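Local atomic coordinates of arginine kinase (Anthopleura japonica, PDB entry 4RF6), a protein that catalyses the reversible transfer of the ATP gamma-phosphate to L-arginine, giving phosphoarginine and ADP, in a monomer built of two tandem kinase repeats. Residues V134-G146 against L264-S277. Sequence-based numbering, arbitrary orientation.
Sequences VARSLKGYGLAPG and LGFQHTKKHGYLTS
R136 lies between two aromatic rings of the other segment and meets each in a different way. Its guanidinium is stacked flat on Y274, the planes only 8° apart, with CZ 3.7 Å from the ring centroid in a cation-pi contact. Against F266 the same group stands nearly upright, its plane 80° from the ring, and what covers the F266 face is the aliphatic CD, 4.0 Å from the centroid. The bend at chi2 (-71°) turns the chain so that CD can serve both rings by CH-pi contacts. An arginine suits this place because its methylenes pack like a hydrocarbon while its flat cation stacks and still bonds at its rim: NH1 reaches A135 O and T284 O, and NH2 makes a salt bridge with E344.

Beside this stack, the single bridge between L138 and F266 joins the backbones: Q267 N donates to S137 O (2.8 Å) and K139 N to G265 O (3.0 Å). G265 has positive phi just after helix 246-264, and its bare CA leaves room for K139 CD. L138 CD1 meets L264 CD1 at 3.8 Å, leucine on leucine, beside helix 149-163. Q267 runs out extended beyond CG to the 138-141 type II turn. Its NE2 donates to L138 O at 3.0 Å, from above the carbonyl plane, while OE1 accepts a hydrogen bond from a water that also donates to Y141 O; L143 CD2 rests 3.3 Å from OE1. Farther along, S277 OG lies against P145 CD (3.4 Å) and bonds to the backbone O of E232, a residue likely to bind substrate.

A buried water accepts from S137 N and donates to Q267 O and L275 O, and the cation of R136 is probably stabilised by the face of Y274 and the carboxylate of E344. These bonds join the end of strand 127-136 and its loop to the 268-274 hairpin, next to a probable substrate site.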
# COMPACT_ATOMS: atom_id res chain seq x y z
N VAL A 134 -12.08 -8.00 14.53
CA VAL A 134 -13.05 -8.59 15.44
C VAL A 134 -12.88 -8.00 16.83
O VAL A 134 -11.77 -7.66 17.25
CB VAL A 134 -12.96 -10.14 15.52
CG1 VAL A 134 -13.45 -10.78 14.23
CG2 VAL A 134 -11.53 -10.57 15.84
N ALA A 135 -14.00 -7.85 17.53
CA ALA A 135 -14.00 -7.41 18.92
C ALA A 135 -14.23 -8.63 19.81
O ALA A 135 -15.05 -9.49 19.48
CB ALA A 135 -15.10 -6.40 19.15
N ARG A 136 -13.49 -8.72 20.91
CA ARG A 136 -13.64 -9.83 21.84
C ARG A 136 -13.49 -9.33 23.28
O ARG A 136 -12.84 -8.31 23.52
CB ARG A 136 -12.59 -10.92 21.57
CG ARG A 136 -12.71 -11.64 20.21
CD ARG A 136 -13.92 -12.56 20.18
NE ARG A 136 -13.97 -13.37 18.96
CZ ARG A 136 -14.62 -13.00 17.86
NH1 ARG A 136 -15.26 -11.84 17.81
NH2 ARG A 136 -14.62 -13.80 16.79
N SER A 137 -14.09 -10.04 24.22
CA SER A 137 -13.91 -9.73 25.63
C SER A 137 -13.55 -11.03 26.36
O SER A 137 -14.06 -12.10 26.00
CB SER A 137 -15.17 -9.10 26.23
OG SER A 137 -15.50 -7.89 25.57
N LEU A 138 -12.68 -10.94 27.36
CA LEU A 138 -12.23 -12.13 28.09
C LEU A 138 -13.26 -12.63 29.10
O LEU A 138 -13.90 -11.83 29.78
CB LEU A 138 -10.91 -11.86 28.82
CG LEU A 138 -9.67 -11.49 28.01
CD1 LEU A 138 -8.45 -11.43 28.92
CD2 LEU A 138 -9.44 -12.47 26.87
N LYS A 139 -13.40 -13.96 29.18
CA LYS A 139 -14.22 -14.59 30.22
C LYS A 139 -13.82 -14.13 31.61
O LYS A 139 -12.63 -13.93 31.88
CB LYS A 139 -14.07 -16.11 30.16
CG LYS A 139 -14.82 -16.77 29.03
CD LYS A 139 -14.45 -18.24 28.87
CE LYS A 139 -15.31 -18.92 27.81
NZ LYS A 139 -14.61 -20.05 27.13
N GLY A 140 -14.80 -13.95 32.48
CA GLY A 140 -14.54 -13.69 33.89
C GLY A 140 -14.51 -12.23 34.33
O GLY A 140 -14.19 -11.94 35.48
N TYR A 141 -14.85 -11.32 33.42
CA TYR A 141 -14.82 -9.89 33.75
C TYR A 141 -16.06 -9.16 33.24
O TYR A 141 -16.82 -9.69 32.42
CB TYR A 141 -13.56 -9.24 33.17
CG TYR A 141 -12.28 -9.96 33.50
CD1 TYR A 141 -11.69 -9.84 34.75
CD2 TYR A 141 -11.65 -10.77 32.55
CE1 TYR A 141 -10.52 -10.50 35.05
CE2 TYR A 141 -10.47 -11.43 32.85
CZ TYR A 141 -9.92 -11.29 34.11
OH TYR A 141 -8.75 -11.94 34.43
N GLY A 142 -16.28 -7.94 33.72
CA GLY A 142 -17.29 -7.09 33.13
C GLY A 142 -16.78 -6.61 31.78
O GLY A 142 -15.59 -6.77 31.46
N LEU A 143 -17.66 -6.04 30.98
CA LEU A 143 -17.23 -5.46 29.72
C LEU A 143 -16.56 -4.12 30.01
O LEU A 143 -16.50 -3.69 31.16
CB LEU A 143 -18.42 -5.34 28.77
CG LEU A 143 -19.06 -6.71 28.53
CD1 LEU A 143 -20.47 -6.61 27.96
CD2 LEU A 143 -18.17 -7.56 27.63
N ALA A 144 -16.03 -3.47 28.97
CA ALA A 144 -15.31 -2.21 29.15
C ALA A 144 -16.02 -1.10 29.95
O ALA A 144 -15.36 -0.37 30.70
CB ALA A 144 -14.83 -1.68 27.81
N PRO A 145 -17.35 -0.95 29.80
CA PRO A 145 -17.97 0.12 30.59
C PRO A 145 -18.09 -0.22 32.08
O PRO A 145 -18.32 0.70 32.87
CB PRO A 145 -19.38 0.24 29.99
CG PRO A 145 -19.30 -0.42 28.64
CD PRO A 145 -18.29 -1.51 28.80
N GLY A 146 -17.95 -1.49 32.45
CA GLY A 146 -18.14 -1.88 33.84
C GLY A 146 -16.96 -2.56 34.52
O GLY A 146 -16.98 -2.81 35.74
N LEU A 264 -7.19 -18.15 27.19
CA LEU A 264 -7.92 -17.21 28.04
C LEU A 264 -9.44 -17.37 28.07
O LEU A 264 -10.06 -17.20 29.13
CB LEU A 264 -7.56 -15.76 27.68
CG LEU A 264 -6.10 -15.38 27.90
CD1 LEU A 264 -5.88 -13.89 27.66
CD2 LEU A 264 -5.66 -15.76 29.30
N GLY A 265 -10.05 -17.69 26.94
CA GLY A 265 -11.51 -17.80 26.87
C GLY A 265 -12.21 -16.47 26.66
O GLY A 265 -11.76 -15.44 27.17
N PHE A 266 -13.32 -16.49 25.91
CA PHE A 266 -14.04 -15.28 25.52
C PHE A 266 -15.47 -15.26 26.06
O PHE A 266 -16.08 -16.32 26.22
CB PHE A 266 -14.13 -15.19 24.00
CG PHE A 266 -12.81 -14.93 23.32
CD1 PHE A 266 -11.88 -14.07 23.87
CD2 PHE A 266 -12.52 -15.55 22.11
CE1 PHE A 266 -10.66 -13.84 23.24
CE2 PHE A 266 -11.31 -15.33 21.47
CZ PHE A 266 -10.39 -14.47 22.03
N GLN A 267 -16.02 -14.07 26.32
CA GLN A 267 -17.44 -13.96 26.64
C GLN A 267 -18.27 -14.25 25.39
O GLN A 267 -18.01 -13.68 24.33
CB GLN A 267 -17.77 -12.58 27.20
CG GLN A 267 -17.02 -12.25 28.48
CD GLN A 267 -17.41 -10.91 29.06
OE1 GLN A 267 -18.58 -10.54 29.10
NE2 GLN A 267 -16.41 -10.16 29.53
N HIS A 268 -19.26 -15.12 25.53
CA HIS A 268 -19.91 -15.75 24.38
C HIS A 268 -21.19 -16.47 24.83
O HIS A 268 -21.17 -17.19 25.83
CB HIS A 268 -18.91 -16.75 23.78
CG HIS A 268 -19.36 -17.41 22.51
ND1 HIS A 268 -20.07 -18.60 22.51
CD2 HIS A 268 -19.18 -17.08 21.21
CE1 HIS A 268 -20.31 -18.96 21.26
NE2 HIS A 268 -19.79 -18.05 20.45
N THR A 269 -22.29 -16.26 24.11
CA THR A 269 -23.57 -16.92 24.40
C THR A 269 -24.23 -17.40 23.10
O THR A 269 -23.97 -16.83 22.04
CB THR A 269 -24.58 -15.98 25.10
OG1 THR A 269 -25.05 -15.00 24.17
CG2 THR A 269 -23.95 -15.29 26.31
N LYS A 270 -25.07 -18.44 23.17
CA LYS A 270 -25.73 -18.94 21.96
C LYS A 270 -26.51 -17.84 21.24
O LYS A 270 -26.43 -17.70 20.02
CB LYS A 270 -26.68 -20.09 22.31
CG LYS A 270 -27.40 -20.67 21.09
CD LYS A 270 -26.40 -21.10 20.02
CE LYS A 270 -27.09 -21.57 18.74
NZ LYS A 270 -26.10 -22.02 17.72
N LYS A 271 -27.24 -17.05 22.02
CA LYS A 271 -28.12 -16.01 21.49
C LYS A 271 -27.38 -14.80 20.92
O LYS A 271 -27.79 -14.24 19.90
CB LYS A 271 -29.05 -15.55 22.61
CG LYS A 271 -30.36 -14.95 22.17
CD LYS A 271 -31.38 -14.99 23.30
CE LYS A 271 -30.76 -14.55 24.63
NZ LYS A 271 -31.71 -14.70 25.77
N HIS A 272 -26.30 -14.38 21.59
CA HIS A 272 -25.62 -13.13 21.25
C HIS A 272 -24.32 -13.28 20.46
O HIS A 272 -23.80 -12.29 19.94
CB HIS A 272 -25.29 -12.32 22.51
CG HIS A 272 -26.48 -11.88 23.30
ND1 HIS A 272 -26.97 -12.60 24.37
CD2 HIS A 272 -27.26 -10.77 23.20
CE1 HIS A 272 -28.01 -11.96 24.88
NE2 HIS A 272 -28.20 -10.85 24.19
N GLY A 273 -23.76 -14.48 20.39
CA GLY A 273 -22.42 -14.60 19.82
C GLY A 273 -21.44 -14.01 20.82
O GLY A 273 -21.66 -14.08 22.04
N TYR A 274 -20.35 -13.42 20.33
CA TYR A 274 -19.41 -12.76 21.24
C TYR A 274 -19.99 -11.47 21.82
O TYR A 274 -20.54 -10.63 21.10
CB TYR A 274 -18.07 -12.53 20.54
CG TYR A 274 -17.41 -13.85 20.21
CD1 TYR A 274 -16.79 -14.60 21.20
CD2 TYR A 274 -17.44 -14.36 18.92
CE1 TYR A 274 -16.20 -15.81 20.91
CE2 TYR A 274 -16.86 -15.57 18.62
CZ TYR A 274 -16.24 -16.29 19.62
OH TYR A 274 -15.65 -17.50 19.33
N LEU A 275 -19.87 -11.33 23.14
CA LEU A 275 -20.38 -10.17 23.84
C LEU A 275 -19.43 -9.00 23.69
O LEU A 275 -18.21 -9.15 23.78
CB LEU A 275 -20.59 -10.48 25.31
CG LEU A 275 -21.50 -11.68 25.53
CD1 LEU A 275 -21.59 -12.01 26.99
CD2 LEU A 275 -22.89 -11.40 24.97
N THR A 276 -20.01 -7.82 23.45
CA THR A 276 -19.24 -6.61 23.24
C THR A 276 -19.93 -5.47 23.98
O THR A 276 -21.09 -5.60 24.35
CB THR A 276 -19.15 -6.26 21.75
OG1 THR A 276 -20.47 -6.24 21.20
CG2 THR A 276 -18.31 -7.28 21.00
N SER A 277 -19.21 -4.37 24.18
CA SER A 277 -19.75 -3.23 24.91
C SER A 277 -20.96 -2.62 24.20
O SER A 277 -22.00 -2.36 24.82
CB SER A 277 -18.67 -2.16 25.10
OG SER A 277 -17.52 -2.71 25.70
O HOH W 1 -16.67 -11.47 23.57
O HOH W 2 -15.65 -5.26 26.44
O HOH W 3 -10.35 -14.80 30.73
O HOH W 4 -14.73 -18.95 24.22
O HOH W 5 -19.22 -9.56 31.48